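Long-range contact in gamma-hexachlorocyclohexane dehydrochlorinase (Sphingomonas paucimobilis, PDB 3A76), which catalyses two successive 1,2-anti dehydrochlorinations of the pollutant lindane, removing hydrogen chloride to give a tetrachlorocyclohexadiene: residues B[49-60]-B[71-81]. Residues are numbered along the deposited sequence; the frame is centred on the assembly and turned at random.
Sequences EGRLASIWWDDA and KGPEGALDLAN
Asn81 ND2 is shared by two acceptors, donating across the contact to Glu49 OE2 at 2.6 Å. Its second bond runs to Leu77 O, one turn back in its own helix (2.9 Å). The carboxylate oxygen lies in the amide plane and ND2 approaches OE2 nearly in line with its C-O bond, while the carboxylate as a whole stands almost at right angles to the amide (89°). Leu77 O also accepts Asn81 N, and the two donors reach it from opposite faces of its plane. Next to this polar clasp the short helix 49-53 lies over the start of helix 72-87, the axes of the two segments running at 133° with a closest approach of 9.2 Å. With CG anti to the backbone N (chi1 -174°), Leu52 directs CD2 at helix 72-87, where it meets Ala80 CB at 3.5 Å and also touches Ala76 and CD1 of Leu77. The other branch of Leu77, CD2, packs on Ala53 CB at 3.6 Å. Pro73 lays CB and CG against Ala53 O, and the pyrrole side of Trp56 comes obliquely to Ala76 CB, with NE1 3.4 Å away; beyond, Trp56 stacks with Trp62 of strand 60-64. At the far end Gly72 N donates to Ala60 O in a nearly straight bond (2.8 Å), and Gly72 CA approaches Trp57 O; its positive phi and the nearness of Asp58 O leave little place for a side chain. With a leucine in place of the asparagine, Glu49 OE2 would probably lose its amide donor and the carboxylate be freer to turn, while Leu77 O would keep the backbone bond alone of the two described. Polar links thus bracket an apolar seam, in which the methyls of Ala53, Ala76 and Ala80 meet larger side chains, tying helix 49-53 and the following turns to helix 72-87 within the SnoaL-like domain.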
loop_
_atom_site.group_PDB
_atom_site.type_symbol
_atom_site.label_atom_id
_atom_site.label_comp_id
_atom_site.label_asym_id
_atom_site.label_seq_id
_atom_site.Cartn_x
_atom_site.Cartn_y
_atom_site.Cartn_z
ATOM N N GLU B 49 4.817 -21.464 5.367
ATOM C CA GLU B 49 4.564 -22.508 4.387
ATOM C C GLU B 49 3.104 -22.842 4.276
ATOM O O GLU B 49 2.598 -23.031 3.172
ATOM C CB GLU B 49 5.358 -23.764 4.727
ATOM C CG GLU B 49 6.816 -23.684 4.366
ATOM C CD GLU B 49 7.439 -25.064 4.225
ATOM O OE1 GLU B 49 6.998 -25.997 4.946
ATOM O OE2 GLU B 49 8.370 -25.211 3.390
ATOM N N GLY B 50 2.434 -22.892 5.423
ATOM C CA GLY B 50 1.008 -23.188 5.489
ATOM C C GLY B 50 0.110 -22.114 4.908
ATOM O O GLY B 50 -0.953 -22.415 4.359
ATOM N N ARG B 51 0.499 -20.848 5.053
ATOM C CA ARG B 51 -0.282 -19.764 4.433
ATOM C C ARG B 51 0.006 -19.718 2.925
ATOM O O ARG B 51 -0.905 -19.528 2.125
ATOM C CB ARG B 51 -0.067 -18.416 5.155
ATOM C CG ARG B 51 -0.258 -17.175 4.286
ATOM C CD ARG B 51 -0.812 -15.939 5.008
ATOM N NE ARG B 51 -0.429 -15.776 6.412
ATOM C CZ ARG B 51 -1.145 -15.086 7.297
ATOM N NH1 ARG B 51 -0.745 -15.004 8.566
ATOM N NH2 ARG B 51 -2.265 -14.474 6.918
ATOM N N LEU B 52 1.257 -19.957 2.544
ATOM C CA LEU B 52 1.631 -19.946 1.136
ATOM C C LEU B 52 0.843 -20.964 0.330
ATOM O O LEU B 52 0.306 -20.630 -0.730
ATOM C CB LEU B 52 3.130 -20.176 0.938
ATOM C CG LEU B 52 3.606 -20.022 -0.515
ATOM C CD1 LEU B 52 3.544 -18.553 -1.004
ATOM C CD2 LEU B 52 4.991 -20.589 -0.692
ATOM N N ALA B 53 0.779 -22.191 0.848
ATOM C CA ALA B 53 0.149 -23.324 0.174
ATOM C C ALA B 53 -1.373 -23.218 0.078
ATOM O O ALA B 53 -1.977 -23.742 -0.860
ATOM C CB ALA B 53 0.533 -24.619 0.883
ATOM N N SER B 54 -1.979 -22.536 1.048
ATOM C CA SER B 54 -3.436 -22.488 1.213
ATOM C C SER B 54 -4.201 -21.654 0.171
ATOM O O SER B 54 -5.440 -21.694 0.124
ATOM C CB SER B 54 -3.760 -21.942 2.607
ATOM O OG SER B 54 -3.411 -20.564 2.695
ATOM N N ILE B 55 -3.473 -20.901 -0.647
ATOM C CA ILE B 55 -4.074 -19.870 -1.501
ATOM C C ILE B 55 -4.197 -20.267 -2.984
ATOM O O ILE B 55 -4.766 -19.524 -3.793
ATOM C CB ILE B 55 -3.292 -18.529 -1.372
ATOM C CG1 ILE B 55 -1.829 -18.733 -1.779
ATOM C CG2 ILE B 55 -3.419 -17.952 0.059
ATOM C CD1 ILE B 55 -0.985 -17.481 -1.847
ATOM N N TRP B 56 -3.654 -21.434 -3.332
ATOM C CA TRP B 56 -3.630 -21.917 -4.715
ATOM C C TRP B 56 -4.507 -23.148 -4.892
ATOM O O TRP B 56 -4.548 -24.022 -4.014
ATOM C CB TRP B 56 -2.204 -22.288 -5.133
ATOM C CG TRP B 56 -1.160 -21.310 -4.700
ATOM C CD1 TRP B 56 -0.415 -21.355 -3.552
ATOM C CD2 TRP B 56 -0.734 -20.143 -5.410
ATOM N NE1 TRP B 56 0.450 -20.288 -3.502
ATOM C CE2 TRP B 56 0.276 -19.526 -4.630
ATOM C CE3 TRP B 56 -1.102 -19.560 -6.630
ATOM C CZ2 TRP B 56 0.916 -18.352 -5.030
ATOM C CZ3 TRP B 56 -0.466 -18.393 -7.026
ATOM C CH2 TRP B 56 0.531 -17.800 -6.225
ATOM N N TRP B 57 -5.202 -23.216 -6.030
ATOM C CA TRP B 57 -5.860 -24.449 -6.468
ATOM C C TRP B 57 -4.783 -25.412 -6.964
ATOM O O TRP B 57 -3.671 -24.980 -7.285
ATOM C CB TRP B 57 -6.859 -24.167 -7.591
ATOM C CG TRP B 57 -8.040 -23.319 -7.196
ATOM C CD1 TRP B 57 -8.409 -22.128 -7.751
ATOM C CD2 TRP B 57 -9.003 -23.601 -6.173
ATOM N NE1 TRP B 57 -9.541 -21.647 -7.134
ATOM C CE2 TRP B 57 -9.925 -22.532 -6.163
ATOM C CE3 TRP B 57 -9.181 -24.655 -5.267
ATOM C CZ2 TRP B 57 -11.001 -22.479 -5.278
ATOM C CZ3 TRP B 57 -10.261 -24.604 -4.381
ATOM C CH2 TRP B 57 -11.152 -23.521 -4.395
ATOM N N ASP B 58 -5.097 -26.707 -7.033
ATOM C CA ASP B 58 -4.133 -27.695 -7.565
ATOM C C ASP B 58 -3.637 -27.352 -8.972
ATOM O O ASP B 58 -2.468 -27.559 -9.296
ATOM C CB ASP B 58 -4.727 -29.108 -7.569
ATOM C CG ASP B 58 -4.410 -29.885 -6.303
ATOM O OD1 ASP B 58 -3.501 -29.472 -5.535
ATOM O OD2 ASP B 58 -5.078 -30.924 -6.090
ATOM N N ASP B 59 -4.542 -26.828 -9.791
ATOM C CA ASP B 59 -4.244 -26.461 -11.174
ATOM C C ASP B 59 -3.784 -25.005 -11.335
ATOM O O ASP B 59 -3.474 -24.585 -12.450
ATOM C CB ASP B 59 -5.472 -26.725 -12.061
ATOM C CG ASP B 59 -6.751 -26.142 -11.474
ATOM O OD1 ASP B 59 -6.885 -24.895 -11.429
ATOM O OD2 ASP B 59 -7.629 -26.933 -11.054
ATOM N N ALA B 60 -3.748 -24.241 -10.237
ATOM C CA ALA B 60 -3.290 -22.839 -10.276
ATOM C C ALA B 60 -1.844 -22.764 -10.720
ATOM O O ALA B 60 -1.069 -23.678 -10.443
ATOM C CB ALA B 60 -3.458 -22.174 -8.927
ATOM N N LYS B 71 3.307 -24.892 -10.314
ATOM C CA LYS B 71 1.891 -25.257 -10.336
ATOM C C LYS B 71 1.424 -25.804 -9.004
ATOM O O LYS B 71 2.163 -26.517 -8.345
ATOM C CB LYS B 71 1.579 -26.228 -11.500
ATOM C CG LYS B 71 1.889 -27.704 -11.252
ATOM C CD LYS B 71 1.448 -28.585 -12.435
ATOM C CE LYS B 71 2.549 -28.687 -13.517
ATOM N NZ LYS B 71 2.028 -29.185 -14.833
ATOM N N GLY B 72 0.202 -25.440 -8.619
ATOM C CA GLY B 72 -0.410 -25.844 -7.352
ATOM C C GLY B 72 0.323 -25.410 -6.091
ATOM O O GLY B 72 1.384 -24.788 -6.161
ATOM N N PRO B 73 -0.233 -25.744 -4.917
ATOM C CA PRO B 73 0.447 -25.476 -3.643
ATOM C C PRO B 73 1.873 -26.054 -3.542
ATOM O O PRO B 73 2.786 -25.362 -3.059
ATOM C CB PRO B 73 -0.485 -26.121 -2.619
ATOM C CG PRO B 73 -1.828 -26.054 -3.270
ATOM C CD PRO B 73 -1.555 -26.352 -4.708
ATOM N N GLU B 74 2.068 -27.296 -3.996
ATOM C CA GLU B 74 3.385 -27.932 -3.951
ATOM C C GLU B 74 4.384 -27.175 -4.817
ATOM O O GLU B 74 5.555 -27.042 -4.456
ATOM C CB GLU B 74 3.302 -29.410 -4.376
ATOM C CG GLU B 74 4.638 -30.171 -4.291
ATOM C CD GLU B 74 5.072 -30.509 -2.849
ATOM O OE1 GLU B 74 4.622 -31.564 -2.318
ATOM O OE2 GLU B 74 5.876 -29.731 -2.263
ATOM N N GLY B 75 3.916 -26.688 -5.966
ATOM C CA GLY B 75 4.734 -25.850 -6.842
ATOM C C GLY B 75 5.161 -24.563 -6.155
ATOM O O GLY B 75 6.325 -24.157 -6.250
ATOM N N ALA B 76 4.209 -23.943 -5.458
ATOM C CA ALA B 76 4.446 -22.753 -4.621
ATOM C C ALA B 76 5.519 -23.008 -3.543
ATOM O O ALA B 76 6.501 -22.260 -3.452
ATOM C CB ALA B 76 3.122 -22.280 -3.985
ATOM N N LEU B 77 5.354 -24.089 -2.770
ATOM C CA LEU B 77 6.346 -24.494 -1.760
ATOM C C LEU B 77 7.701 -24.828 -2.373
ATOM O O LEU B 77 8.743 -24.559 -1.789
ATOM C CB LEU B 77 5.855 -25.681 -0.930
ATOM C CG LEU B 77 4.895 -25.552 0.257
ATOM C CD1 LEU B 77 4.671 -24.106 0.684
ATOM C CD2 LEU B 77 3.589 -26.206 -0.074
ATOM N N ASP B 78 7.664 -25.414 -3.558
ATOM C CA ASP B 78 8.858 -25.736 -4.323
ATOM C C ASP B 78 9.654 -24.452 -4.673
ATOM O O ASP B 78 10.850 -24.354 -4.395
ATOM C CB ASP B 78 8.402 -26.555 -5.550
ATOM C CG ASP B 78 9.519 -26.890 -6.526
ATOM O OD1 ASP B 78 9.147 -27.416 -7.596
ATOM O OD2 ASP B 78 10.720 -26.646 -6.264
ATOM N N LEU B 79 8.972 -23.466 -5.254
ATOM C CA LEU B 79 9.564 -22.148 -5.539
ATOM C C LEU B 79 10.084 -21.422 -4.270
ATOM O O LEU B 79 11.237 -21.003 -4.218
ATOM C CB LEU B 79 8.546 -21.284 -6.313
ATOM C CG LEU B 79 8.785 -19.805 -6.659
ATOM C CD1 LEU B 79 10.079 -19.615 -7.385
ATOM C CD2 LEU B 79 7.639 -19.279 -7.517
ATOM N N ALA B 80 9.230 -21.293 -3.258
ATOM C CA ALA B 80 9.616 -20.694 -1.986
ATOM C C ALA B 80 10.878 -21.325 -1.408
ATOM O O ALA B 80 11.901 -20.661 -1.299
ATOM C CB ALA B 80 8.476 -20.779 -1.002
ATOM N N ASN B 81 10.813 -22.619 -1.081
ATOM C CA ASN B 81 11.916 -23.338 -0.428
ATOM C C ASN B 81 13.209 -23.421 -1.214
ATOM O O ASN B 81 14.281 -23.412 -0.622
ATOM C CB ASN B 81 11.487 -24.752 -0.037
ATOM C CG ASN B 81 10.595 -24.775 1.177
ATOM O OD1 ASN B 81 11.039 -24.514 2.294
ATOM N ND2 ASN B 81 9.327 -25.097 0.970
#